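Local coordinates for protein serine proteinase inhibitor 1 (Myxoma virus, PDB 6BJ5) that inhibits serine proteases as a member of the poxvirus branch of the serpin family and is important in the virulence of the virus, at residues A[79-84]-A[104-109]; A[258-263]-A[289-294]; A[73-78]-A[145-150]. One frame throughout, in Å; residues are numbered along the deposited sequence.

Contact 1: A[79-84]-A[104-109]; sequences FVDASV and RVTFNS
V80 and R104 pair as parallel neighbours, and D81 with V105 is the last pair of the ladder. Two backbone bonds hold it: V105 N to V80 O is weak and bent, whereas A82 N to V105 O is short at 2.8 Å. Between them the CA of D81 sets its hydrogen toward V105 O, the carbon 3.1 Å from the oxygen.

The side-chain bonds centre on D81. CG is anti to the backbone N (chi1 -171°), and OD1 takes the N-H of F107 nearly along its own C-O axis at 2.8 Å. OD2 faces back into its own segment and accepts S83 N at 3.0 Å from well above the carboxylate plane, an Asx turn within the type I turn D81 to V84. R104 lies side by side with V80, pointing the same way, its chain bent at both chi2 and chi3, with NH1 directed at D81 O. That bond is less certain, because NH1 is modelled implausibly close to V84 O.

The remaining packing gathers round the F107 ring. CB of F79 meets CZ of the ring at 3.9 Å and CG1 of V105 at 4.2 Å; F79 O sits in the ring plane at its edge, and CB of D81 approaches CD2 at 3.8 Å. V105, from the ring's own segment, lays CG1 over one ring face toward the rim. I116 of helix 112-120 packs on F79 and V105, V112 on V105 and F107.

This is the C-terminal end of the two parallel strands of a beta-alpha-beta unit, 73-81 and 103-105, joined through helix 88-98. Where the ladder runs out, one carboxylate binds a backbone N-H on each oxygen, tying the turn after one strand to the chain leaving the other.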
ATOM      1  N   PHE A  79       8.155  17.555   6.635  1.00 29.52           N
ATOM      2  CA  PHE A  79       8.817  18.740   6.102  1.00 29.57           C
ATOM      3  C   PHE A  79       7.894  19.918   6.356  1.00 31.16           C
ATOM      4  O   PHE A  79       6.857  20.055   5.694  1.00 33.51           O
ATOM      5  CB  PHE A  79       9.094  18.576   4.609  1.00 38.91           C
ATOM      6  CG  PHE A  79       9.966  17.413   4.298  1.00 46.81           C
ATOM      7  CD1 PHE A  79      11.340  17.540   4.304  1.00 38.32           C
ATOM      8  CD2 PHE A  79       9.407  16.163   4.060  1.00 47.10           C
ATOM      9  CE1 PHE A  79      12.144  16.447   4.048  1.00 41.61           C
ATOM     10  CE2 PHE A  79      10.204  15.070   3.805  1.00 42.11           C
ATOM     11  CZ  PHE A  79      11.576  15.211   3.801  1.00 44.37           C
ATOM     12  N   VAL A  80       8.245  20.766   7.311  1.00 28.26           N
ATOM     13  CA  VAL A  80       7.428  21.925   7.623  1.00 38.28           C
ATOM     14  C   VAL A  80       8.154  23.160   7.137  1.00 32.69           C
ATOM     15  O   VAL A  80       9.370  23.290   7.322  1.00 29.29           O
ATOM     16  CB  VAL A  80       7.116  22.021   9.122  1.00 38.49           C
ATOM     17  CG1 VAL A  80       6.261  23.249   9.387  1.00 31.63           C
ATOM     18  CG2 VAL A  80       6.393  20.770   9.538  1.00 41.13           C
ATOM     19  N   ASP A  81       7.399  24.070   6.530  1.00 31.04           N
ATOM     20  CA  ASP A  81       7.985  25.291   6.017  1.00 30.46           C
ATOM     21  C   ASP A  81       8.604  26.100   7.151  1.00 33.40           C
ATOM     22  O   ASP A  81       8.121  26.075   8.286  1.00 38.26           O
ATOM     23  CB  ASP A  81       6.941  26.116   5.288  1.00 26.92           C
ATOM     24  CG  ASP A  81       7.561  27.279   4.558  1.00 35.81           C
ATOM     25  OD1 ASP A  81       8.124  27.073   3.463  1.00 39.37           O
ATOM     26  OD2 ASP A  81       7.538  28.395   5.109  1.00 46.85           O
ATOM     27  N   ALA A  82       9.738  26.753   6.855  1.00 43.64           N
ATOM     28  CA  ALA A  82      10.471  27.504   7.877  1.00 40.41           C
ATOM     29  C   ALA A  82       9.720  28.715   8.411  1.00 36.77           C
ATOM     30  O   ALA A  82      10.098  29.225   9.466  1.00 50.98           O
ATOM     31  CB  ALA A  82      11.820  27.969   7.341  1.00 36.64           C
ATOM     32  N   SER A  83       8.677  29.188   7.724  1.00 27.19           N
ATOM     33  CA  SER A  83       7.852  30.252   8.295  1.00 28.77           C
ATOM     34  C   SER A  83       7.004  29.762   9.471  1.00 33.69           C
ATOM     35  O   SER A  83       6.621  30.568  10.326  1.00 40.13           O
ATOM     36  CB  SER A  83       6.943  30.885   7.234  1.00 43.67           C
ATOM     37  OG  SER A  83       6.371  29.937   6.356  1.00 52.80           O
ATOM     38  N   VAL A  84       6.663  28.472   9.511  1.00 35.15           N
ATOM     39  CA  VAL A  84       5.633  27.946  10.409  1.00 27.31           C
ATOM     40  C   VAL A  84       6.159  27.759  11.832  1.00 33.76           C
ATOM     41  O   VAL A  84       7.029  26.910  12.077  1.00 39.21           O
ATOM     42  CB  VAL A  84       5.100  26.601   9.892  1.00 31.12           C
ATOM     43  CG1 VAL A  84       4.023  26.076  10.820  1.00 37.08           C
ATOM     44  CG2 VAL A  84       4.623  26.710   8.461  1.00 28.79           C
ATOM     45  N   ARG A 104      12.968  21.676   8.368  1.00 55.80           N
ATOM     46  CA  ARG A 104      12.457  22.976   7.955  1.00 52.27           C
ATOM     47  C   ARG A 104      12.898  23.199   6.516  1.00 42.99           C
ATOM     48  O   ARG A 104      14.030  22.877   6.141  1.00 42.80           O
ATOM     49  CB  ARG A 104      12.962  24.106   8.854  1.00 45.44           C
ATOM     50  CG  ARG A 104      12.934  23.834  10.367  1.00 40.71           C
ATOM     51  CD  ARG A 104      11.605  23.459  10.981  1.00 35.13           C
ATOM     52  NE  ARG A 104      10.506  24.350  10.658  1.00 37.70           N
ATOM     53  CZ  ARG A 104       9.823  25.046  11.559  1.00 36.47           C
ATOM     54  NH1 ARG A 104       8.822  25.811  11.155  1.00 31.90           N
ATOM     55  NH2 ARG A 104      10.139  24.985  12.851  1.00 32.60           N
ATOM     56  N   VAL A 105      11.991  23.734   5.707  1.00 38.60           N
ATOM     57  CA  VAL A 105      12.104  23.718   4.255  1.00 34.46           C
ATOM     58  C   VAL A 105      11.397  24.978   3.767  1.00 41.90           C
ATOM     59  O   VAL A 105      10.629  25.596   4.506  1.00 49.25           O
ATOM     60  CB  VAL A 105      11.458  22.415   3.696  1.00 41.92           C
ATOM     61  CG1 VAL A 105       9.983  22.575   3.578  1.00 48.53           C
ATOM     62  CG2 VAL A 105      12.051  21.952   2.390  1.00 43.34           C
ATOM     63  N   THR A 106      11.691  25.408   2.542  1.00 45.97           N
ATOM     64  CA  THR A 106      10.988  26.549   1.953  1.00 41.96           C
ATOM     65  C   THR A 106      10.147  26.059   0.793  1.00 35.46           C
ATOM     66  O   THR A 106      10.681  25.801  -0.289  1.00 31.06           O
ATOM     67  CB  THR A 106      11.948  27.627   1.455  1.00 41.25           C
ATOM     68  OG1 THR A 106      12.786  28.069   2.527  1.00 50.57           O
ATOM     69  CG2 THR A 106      11.147  28.812   0.929  1.00 32.60           C
ATOM     70  N   PHE A 107       8.836  26.005   0.978  1.00 36.85           N
ATOM     71  CA  PHE A 107       8.020  25.402  -0.069  1.00 53.28           C
ATOM     72  C   PHE A 107       7.744  26.294  -1.277  1.00 67.91           C
ATOM     73  O   PHE A 107       6.883  25.925  -2.083  1.00 76.22           O
ATOM     74  CB  PHE A 107       6.692  24.889   0.490  1.00 42.16           C
ATOM     75  CG  PHE A 107       6.807  23.555   1.184  1.00 42.74           C
ATOM     76  CD1 PHE A 107       7.009  22.399   0.424  1.00 31.90           C
ATOM     77  CD2 PHE A 107       6.667  23.436   2.567  1.00 43.32           C
ATOM     78  CE1 PHE A 107       7.116  21.169   1.019  1.00 31.22           C
ATOM     79  CE2 PHE A 107       6.757  22.187   3.177  1.00 37.81           C
ATOM     80  CZ  PHE A 107       6.990  21.061   2.405  1.00 34.54           C
ATOM     81  N   ASN A 108       8.429  27.423  -1.452  1.00 77.94           N
ATOM     82  CA  ASN A 108       8.248  28.206  -2.672  1.00 82.92           C
ATOM     83  C   ASN A 108       9.463  28.119  -3.593  1.00 80.67           C
ATOM     84  O   ASN A 108       9.295  28.049  -4.817  1.00 88.78           O
ATOM     85  CB  ASN A 108       7.933  29.673  -2.317  1.00 91.21           C
ATOM     86  CG  ASN A 108       7.704  30.577  -3.550  1.00104.69           C
ATOM     87  OD1 ASN A 108       8.021  30.227  -4.687  1.00117.19           O
ATOM     88  ND2 ASN A 108       7.061  31.714  -3.318  1.00101.91           N
ATOM     89  N   SER A 109      10.675  28.029  -3.040  1.00 68.78           N
ATOM     90  CA  SER A 109      11.883  27.984  -3.860  1.00 71.07           C
ATOM     91  C   SER A 109      11.865  26.839  -4.869  1.00 68.89           C
ATOM     92  O   SER A 109      10.950  26.007  -4.881  1.00 67.27           O
ATOM     93  CB  SER A 109      13.126  27.874  -2.978  1.00 74.37           C
ATOM     94  OG  SER A 109      13.208  26.614  -2.329  1.00 75.52           O
TER

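Contact 2: A[258-263]-A[289-294]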
ATOM      1  N   ASP A 258      -5.160   9.195  -5.417  1.00 33.74           N
ATOM      2  CA  ASP A 258      -5.603  10.326  -4.608  1.00 37.14           C
ATOM      3  C   ASP A 258      -6.577   9.807  -3.563  1.00 30.89           C
ATOM      4  O   ASP A 258      -7.678   9.358  -3.905  1.00 28.87           O
ATOM      5  CB  ASP A 258      -6.276  11.396  -5.460  1.00 47.45           C
ATOM      6  CG  ASP A 258      -6.593  12.654  -4.674  1.00 52.38           C
ATOM      7  OD1 ASP A 258      -6.655  12.603  -3.425  1.00 50.75           O
ATOM      8  OD2 ASP A 258      -6.813  13.697  -5.324  1.00 59.10           O
ATOM      9  N   LEU A 259      -6.192   9.906  -2.298  1.00 24.46           N
ATOM     10  CA  LEU A 259      -6.946   9.258  -1.237  1.00 29.92           C
ATOM     11  C   LEU A 259      -7.823  10.203  -0.431  1.00 34.31           C
ATOM     12  O   LEU A 259      -8.461   9.753   0.525  1.00 32.82           O
ATOM     13  CB  LEU A 259      -5.977   8.535  -0.297  1.00 14.47           C
ATOM     14  CG  LEU A 259      -4.952   7.644  -0.983  1.00 12.00           C
ATOM     15  CD1 LEU A 259      -3.998   7.157   0.088  1.00 24.01           C
ATOM     16  CD2 LEU A 259      -5.645   6.447  -1.623  1.00 13.16           C
ATOM     17  N   ARG A 260      -7.904  11.481  -0.807  1.00 33.66           N
ATOM     18  CA  ARG A 260      -8.717  12.420  -0.041  1.00 29.37           C
ATOM     19  C   ARG A 260     -10.164  11.978  -0.003  1.00 30.86           C
ATOM     20  O   ARG A 260     -10.792  11.954   1.059  1.00 44.08           O
ATOM     21  CB  ARG A 260      -8.610  13.825  -0.622  1.00 33.66           C
ATOM     22  CG  ARG A 260      -9.685  14.772  -0.119  1.00 36.19           C
ATOM     23  CD  ARG A 260      -9.353  16.212  -0.456  1.00 46.63           C
ATOM     24  NE  ARG A 260     -10.392  17.116   0.014  1.00 54.63           N
ATOM     25  CZ  ARG A 260     -10.190  18.384   0.353  1.00 51.75           C
ATOM     26  NH1 ARG A 260      -8.971  18.893   0.301  1.00 52.58           N
ATOM     27  NH2 ARG A 260     -11.207  19.134   0.763  1.00 53.34           N
ATOM     28  N   ASP A 261     -10.720  11.640  -1.160  1.00 32.69           N
ATOM     29  CA  ASP A 261     -12.131  11.286  -1.208  1.00 39.58           C
ATOM     30  C   ASP A 261     -12.399  10.042  -0.353  1.00 44.51           C
ATOM     31  O   ASP A 261     -13.326  10.024   0.464  1.00 51.89           O
ATOM     32  CB  ASP A 261     -12.541  11.121  -2.675  1.00 40.99           C
ATOM     33  CG  ASP A 261     -14.032  10.917  -2.867  1.00 61.06           C
ATOM     34  OD1 ASP A 261     -14.650  10.078  -2.193  1.00 61.58           O
ATOM     35  OD2 ASP A 261     -14.604  11.642  -3.706  1.00 79.88           O
ATOM     36  N   ALA A 262     -11.548   9.018  -0.476  1.00 42.48           N
ATOM     37  CA  ALA A 262     -11.694   7.809   0.338  1.00 33.74           C
ATOM     38  C   ALA A 262     -11.582   8.104   1.830  1.00 37.61           C
ATOM     39  O   ALA A 262     -12.345   7.557   2.636  1.00 50.53           O
ATOM     40  CB  ALA A 262     -10.641   6.769  -0.051  1.00 20.85           C
ATOM     41  N   LEU A 263     -10.604   8.918   2.228  1.00 24.96           N
ATOM     42  CA  LEU A 263     -10.419   9.152   3.652  1.00 32.89           C
ATOM     43  C   LEU A 263     -11.581   9.946   4.225  1.00 34.34           C
ATOM     44  O   LEU A 263     -11.970   9.730   5.378  1.00 22.34           O
ATOM     45  CB  LEU A 263      -9.101   9.862   3.916  1.00 21.57           C
ATOM     46  CG  LEU A 263      -7.858   9.007   3.736  1.00 19.94           C
ATOM     47  CD1 LEU A 263      -6.648   9.920   3.738  1.00 25.28           C
ATOM     48  CD2 LEU A 263      -7.737   7.948   4.815  1.00 19.83           C
ATOM     49  N   TYR A 289      -3.520  22.722   7.753  1.00 38.65           N
ATOM     50  CA  TYR A 289      -4.515  21.708   7.478  1.00 38.89           C
ATOM     51  C   TYR A 289      -4.073  20.933   6.255  1.00 44.88           C
ATOM     52  O   TYR A 289      -3.131  21.310   5.554  1.00 53.49           O
ATOM     53  CB  TYR A 289      -5.900  22.313   7.265  1.00 38.33           C
ATOM     54  CG  TYR A 289      -5.935  23.230   6.082  1.00 52.48           C
ATOM     55  CD1 TYR A 289      -6.465  22.809   4.870  1.00 66.51           C
ATOM     56  CD2 TYR A 289      -5.402  24.507   6.162  1.00 50.54           C
ATOM     57  CE1 TYR A 289      -6.484  23.646   3.776  1.00 68.17           C
ATOM     58  CE2 TYR A 289      -5.411  25.349   5.080  1.00 57.91           C
ATOM     59  CZ  TYR A 289      -5.954  24.918   3.888  1.00 64.71           C
ATOM     60  OH  TYR A 289      -5.962  25.761   2.798  1.00 58.66           O
ATOM     61  N   VAL A 290      -4.756  19.830   6.030  1.00 42.84           N
ATOM     62  CA  VAL A 290      -4.423  18.901   4.969  1.00 29.71           C
ATOM     63  C   VAL A 290      -5.216  19.256   3.722  1.00 30.14           C
ATOM     64  O   VAL A 290      -6.434  19.451   3.780  1.00 37.00           O
ATOM     65  CB  VAL A 290      -4.708  17.463   5.409  1.00 23.33           C
ATOM     66  CG1 VAL A 290      -4.466  16.503   4.258  1.00 27.98           C
ATOM     67  CG2 VAL A 290      -3.865  17.131   6.634  1.00 22.64           C
ATOM     68  N   THR A 291      -4.528  19.338   2.592  1.00 30.78           N
ATOM     69  CA  THR A 291      -5.201  19.535   1.317  1.00 31.64           C
ATOM     70  C   THR A 291      -5.250  18.270   0.479  1.00 41.63           C
ATOM     71  O   THR A 291      -6.297  17.965  -0.097  1.00 43.84           O
ATOM     72  CB  THR A 291      -4.494  20.615   0.494  1.00 29.89           C
ATOM     73  OG1 THR A 291      -4.184  21.751   1.315  1.00 28.55           O
ATOM     74  CG2 THR A 291      -5.387  21.030  -0.657  1.00 37.83           C
ATOM     75  N   LYS A 292      -4.164  17.489   0.446  1.00 35.50           N
ATOM     76  CA  LYS A 292      -4.070  16.336  -0.439  1.00 32.78           C
ATOM     77  C   LYS A 292      -3.418  15.184   0.304  1.00 30.72           C
ATOM     78  O   LYS A 292      -2.495  15.390   1.095  1.00 26.63           O
ATOM     79  CB  LYS A 292      -3.292  16.624  -1.742  1.00 35.84           C
ATOM     80  CG  LYS A 292      -3.707  17.868  -2.516  1.00 40.61           C
ATOM     81  CD  LYS A 292      -2.742  18.163  -3.671  1.00 58.40           C
ATOM     82  CE  LYS A 292      -2.562  19.668  -3.902  1.00 62.50           C
ATOM     83  NZ  LYS A 292      -2.038  19.994  -5.265  1.00 58.47           N
ATOM     84  N   VAL A 293      -3.894  13.972   0.028  1.00 27.22           N
ATOM     85  CA  VAL A 293      -3.220  12.750   0.438  1.00 26.36           C
ATOM     86  C   VAL A 293      -3.017  11.927  -0.819  1.00 33.19           C
ATOM     87  O   VAL A 293      -3.990  11.502  -1.460  1.00 27.00           O
ATOM     88  CB  VAL A 293      -4.002  11.945   1.484  1.00 28.85           C
ATOM     89  CG1 VAL A 293      -3.167  10.722   1.903  1.00 21.60           C
ATOM     90  CG2 VAL A 293      -4.341  12.807   2.691  1.00 21.48           C
ATOM     91  N   LEU A 294      -1.754  11.738  -1.197  1.00 37.11           N
ATOM     92  CA  LEU A 294      -1.395  11.019  -2.407  1.00 30.50           C
ATOM     93  C   LEU A 294      -0.456   9.872  -2.084  1.00 23.71           C
ATOM     94  O   LEU A 294       0.440  10.000  -1.231  1.00 23.26           O
ATOM     95  CB  LEU A 294      -0.745  11.945  -3.431  1.00 32.25           C
ATOM     96  CG  LEU A 294      -1.625  13.125  -3.834  1.00 44.23           C
ATOM     97  CD1 LEU A 294      -0.925  13.970  -4.892  1.00 44.66           C
ATOM     98  CD2 LEU A 294      -2.998  12.652  -4.304  1.00 50.07           C
TER
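V293 is where the two segments pack closely, its branches set against L259 just before the helix and L263 within it. CD1 of L263 reaches both methyls, CG2 at 3.8 Å and CG1 slightly farther off, while CD1 of L259 approaches CG1 at 4.1 Å. Both leucines cross the valine at about a right angle, and methyl groups make the closest approaches. L40 of helix 37-49 touches the two leucines, and I314 of strand 305-314 packs on V293.

Next to this cluster the backbones are joined by one short bond, L259 N to V293 O, 2.8 Å and nearly straight at 172°. It follows the antiparallel, non-hydrogen-bonded pair of D258 with L294. There the two side chains cross obliquely, CD2 of L294 lying 3.5 Å from CA and 3.6 Å from CG of D258.

The more open side holds the polar ends. D258 is exposed, its CG anti to the backbone N (chi1 -173°), and its OD1 accepts R260 N at 3.1 Å, a capping bond at the start of helix 260-265. R260, extended from CG to NE, reaches across to the carbonyl of T291. NH1 meets T291 O at 2.9 Å in the carbonyl plane, on a lone pair, and the oxygen lies in the guanidinium plane. F272 also touches this arginine, and T291 in turn binds OG1 of T315 through its backbone N.

The contact thus joins the end of strand 243-258, the helix after it and the start of strand 293-302. Buried methyl groups carry the packing at V293, whereas on the partly exposed side D258 and R260 each bind a backbone group, which implies that polar bonds fix the helix start and the irregular chain before the strand.

Contact 3: A[73-78]-A[145-150]; sequences LALREL and LSSVRM
L73, L75 and E77 form hydrogen-bonded pairs with R149, S147 and L145 in an antiparallel ladder, six backbone bonds between strands whose directions differ by 170°. A74 with V148 and R76 with S146 are the non-hydrogen-bonded pairs between them. The shortest of the six runs from R149 N to L73 O, at 2.7 Å.

Side chains meet sparingly across the ladder. CB of L75 touches CB of S147 at 4.0 Å, and CD2 of the leucine comes near OG, which is hydrogen-bonded to D311. R149 shares that aspartate: its chain bends at chi2 (-81°), and NH1 forms a salt bridge with D311. E77 likewise turns from its partner L145, to Y119, T100 and K123. On the opposite face OG of S146 binds G39 O, and NH1 of R76 binds S42 O.

These strands belong to the large central sheet of the serpin fold. Helix 37-49 backs the face of R76, S146 and V148, and V148 also packs on F30 of the second chain. Strand 305-314 continues the sheet beyond 142-153, and 103-105 lies beyond 73-81.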
ATOM      1  N   LEU A  73      11.677  -2.111   4.760  1.00 47.51           N
ATOM      2  CA  LEU A  73      12.154  -0.818   5.215  1.00 41.60           C
ATOM      3  C   LEU A  73      11.013   0.184   5.148  1.00 36.67           C
ATOM      4  O   LEU A  73      10.279   0.243   4.155  1.00 35.26           O
ATOM      5  CB  LEU A  73      13.345  -0.350   4.382  1.00 51.86           C
ATOM      6  CG  LEU A  73      14.527  -1.318   4.543  1.00 69.08           C
ATOM      7  CD1 LEU A  73      15.757  -0.858   3.765  1.00 66.40           C
ATOM      8  CD2 LEU A  73      14.860  -1.552   6.028  1.00 77.75           C
ATOM      9  N   ALA A  74      10.849   0.939   6.226  1.00 34.18           N
ATOM     10  CA  ALA A  74       9.792   1.923   6.368  1.00 36.62           C
ATOM     11  C   ALA A  74      10.425   3.225   6.816  1.00 39.61           C
ATOM     12  O   ALA A  74      11.405   3.217   7.562  1.00 54.94           O
ATOM     13  CB  ALA A  74       8.728   1.473   7.381  1.00 36.65           C
ATOM     14  N   LEU A  75       9.870   4.346   6.364  1.00 39.18           N
ATOM     15  CA  LEU A  75      10.481   5.639   6.657  1.00 34.50           C
ATOM     16  C   LEU A  75       9.403   6.695   6.858  1.00 32.84           C
ATOM     17  O   LEU A  75       8.357   6.670   6.202  1.00 47.88           O
ATOM     18  CB  LEU A  75      11.459   6.046   5.547  1.00 37.39           C
ATOM     19  CG  LEU A  75      12.102   7.436   5.584  1.00 52.18           C
ATOM     20  CD1 LEU A  75      13.417   7.412   4.867  1.00 60.37           C
ATOM     21  CD2 LEU A  75      11.209   8.483   4.915  1.00 59.73           C
ATOM     22  N   ARG A  76       9.671   7.628   7.776  1.00 25.72           N
ATOM     23  CA  ARG A  76       8.710   8.675   8.120  1.00 33.39           C
ATOM     24  C   ARG A  76       9.434   9.991   8.355  1.00 35.43           C
ATOM     25  O   ARG A  76      10.296  10.085   9.236  1.00 28.67           O
ATOM     26  CB  ARG A  76       7.891   8.290   9.349  1.00 27.47           C
ATOM     27  CG  ARG A  76       6.991   7.117   9.099  1.00 36.96           C
ATOM     28  CD  ARG A  76       6.955   6.220  10.312  1.00 45.68           C
ATOM     29  NE  ARG A  76       5.573   5.913  10.606  1.00 55.55           N
ATOM     30  CZ  ARG A  76       5.138   5.463  11.764  1.00 58.27           C
ATOM     31  NH1 ARG A  76       3.847   5.237  11.924  1.00 71.85           N
ATOM     32  NH2 ARG A  76       5.997   5.262  12.742  1.00 58.69           N
ATOM     33  N   GLU A  77       9.061  11.005   7.572  1.00 32.59           N
ATOM     34  CA  GLU A  77       9.667  12.323   7.626  1.00 28.25           C
ATOM     35  C   GLU A  77       8.539  13.336   7.544  1.00 25.89           C
ATOM     36  O   GLU A  77       7.483  13.059   6.963  1.00 21.01           O
ATOM     37  CB  GLU A  77      10.663  12.574   6.466  1.00 28.25           C
ATOM     38  CG  GLU A  77      11.791  11.559   6.343  1.00 32.58           C
ATOM     39  CD  GLU A  77      12.693  11.487   7.565  1.00 42.67           C
ATOM     40  OE1 GLU A  77      13.093  12.539   8.110  1.00 43.72           O
ATOM     41  OE2 GLU A  77      12.986  10.359   8.000  1.00 48.94           O
ATOM     42  N   LEU A  78       8.767  14.500   8.151  1.00 23.17           N
ATOM     43  CA  LEU A  78       7.855  15.630   8.084  1.00 19.97           C
ATOM     44  C   LEU A  78       8.646  16.860   7.649  1.00 22.79           C
ATOM     45  O   LEU A  78       9.693  17.171   8.225  1.00 21.76           O
ATOM     46  CB  LEU A  78       7.167  15.859   9.440  1.00 21.55           C
ATOM     47  CG  LEU A  78       6.260  17.087   9.567  1.00 28.10           C
ATOM     48  CD1 LEU A  78       5.095  17.043   8.573  1.00 29.05           C
ATOM     49  CD2 LEU A  78       5.756  17.246  10.994  1.00 20.86           C
ATOM     50  N   LEU A 145       5.512  12.464   4.952  1.00 24.00           N
ATOM     51  CA  LEU A 145       5.877  11.476   3.954  1.00 26.53           C
ATOM     52  C   LEU A 145       6.165  10.136   4.627  1.00 36.28           C
ATOM     53  O   LEU A 145       6.956  10.067   5.583  1.00 25.95           O
ATOM     54  CB  LEU A 145       7.064  11.965   3.127  1.00 26.25           C
ATOM     55  CG  LEU A 145       7.597  10.912   2.162  1.00 41.39           C
ATOM     56  CD1 LEU A 145       6.657  10.782   0.993  1.00 32.63           C
ATOM     57  CD2 LEU A 145       8.988  11.279   1.693  1.00 52.04           C
ATOM     58  N   SER A 146       5.500   9.086   4.121  1.00 28.82           N
ATOM     59  CA  SER A 146       5.645   7.699   4.566  1.00 30.55           C
ATOM     60  C   SER A 146       6.107   6.831   3.393  1.00 33.76           C
ATOM     61  O   SER A 146       5.416   6.736   2.366  1.00 31.48           O
ATOM     62  CB  SER A 146       4.321   7.166   5.127  1.00 36.82           C
ATOM     63  OG  SER A 146       4.436   5.831   5.606  1.00 40.79           O
ATOM     64  N   SER A 147       7.252   6.175   3.555  1.00 21.03           N
ATOM     65  CA  SER A 147       7.841   5.346   2.510  1.00 22.58           C
ATOM     66  C   SER A 147       7.907   3.902   2.984  1.00 33.52           C
ATOM     67  O   SER A 147       8.345   3.640   4.109  1.00 34.90           O
ATOM     68  CB  SER A 147       9.247   5.821   2.186  1.00 23.85           C
ATOM     69  OG  SER A 147       9.189   7.101   1.590  1.00 51.96           O
ATOM     70  N   VAL A 148       7.496   2.964   2.125  1.00 31.80           N
ATOM     71  CA  VAL A 148       7.542   1.539   2.435  1.00 31.97           C
ATOM     72  C   VAL A 148       8.273   0.844   1.300  1.00 30.24           C
ATOM     73  O   VAL A 148       7.978   1.096   0.123  1.00 29.44           O
ATOM     74  CB  VAL A 148       6.141   0.918   2.626  1.00 21.68           C
ATOM     75  CG1 VAL A 148       6.289  -0.516   3.042  1.00 18.54           C
ATOM     76  CG2 VAL A 148       5.343   1.666   3.674  1.00 18.70           C
ATOM     77  N   ARG A 149       9.223  -0.030   1.646  1.00 24.81           N
ATOM     78  CA  ARG A 149       9.968  -0.768   0.629  1.00 31.58           C
ATOM     79  C   ARG A 149      10.103  -2.230   1.020  1.00 33.87           C
ATOM     80  O   ARG A 149      10.327  -2.554   2.191  1.00 27.83           O
ATOM     81  CB  ARG A 149      11.374  -0.214   0.435  1.00 31.71           C
ATOM     82  CG  ARG A 149      11.417   1.244   0.019  1.00 43.20           C
ATOM     83  CD  ARG A 149      11.191   1.459  -1.457  1.00 43.44           C
ATOM     84  NE  ARG A 149      11.520   2.840  -1.811  1.00 58.51           N
ATOM     85  CZ  ARG A 149      10.791   3.911  -1.495  1.00 64.86           C
ATOM     86  NH1 ARG A 149       9.656   3.786  -0.809  1.00 53.18           N
ATOM     87  NH2 ARG A 149      11.209   5.119  -1.869  1.00 72.60           N
ATOM     88  N   MET A 150       9.961  -3.108   0.035  1.00 28.46           N
ATOM     89  CA  MET A 150      10.190  -4.522   0.262  1.00 24.89           C
ATOM     90  C   MET A 150      10.766  -5.113  -1.008  1.00 38.96           C
ATOM     91  O   MET A 150      10.219  -4.894  -2.096  1.00 40.72           O
ATOM     92  CB  MET A 150       8.915  -5.255   0.642  1.00 42.20           C
ATOM     93  CG  MET A 150       9.164  -6.696   0.977  1.00 59.79           C
ATOM     94  SD  MET A 150       7.583  -7.478   1.140  1.00 76.44           S
ATOM     95  CE  MET A 150       6.851  -6.858  -0.377  1.00 83.00           C
TER

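In the fold
All three contacts reach the large sheet, at different places in it. Contact 3 is near the middle of the chain, about 10 Å from its centre, and is a regular ladder whose polar side chains look to other partners. Contact 1 shares strand 73-81 with it and is peripheral but buried, its centre about 26 Å from that of the chain, where the parallel pairing ends and D81 adds side-chain bonds to the backbone ones. Contact 2 holds other elements, helix 260-265 and strand 293-302, and is partly buried: methyl packing inside, a cap and an arginine outside. Strand 305-314 lies between contacts 2 and 3, bonded to L294 and S146, an arrangement consistent with the inserted reactive-centre strand of cleaved serpins.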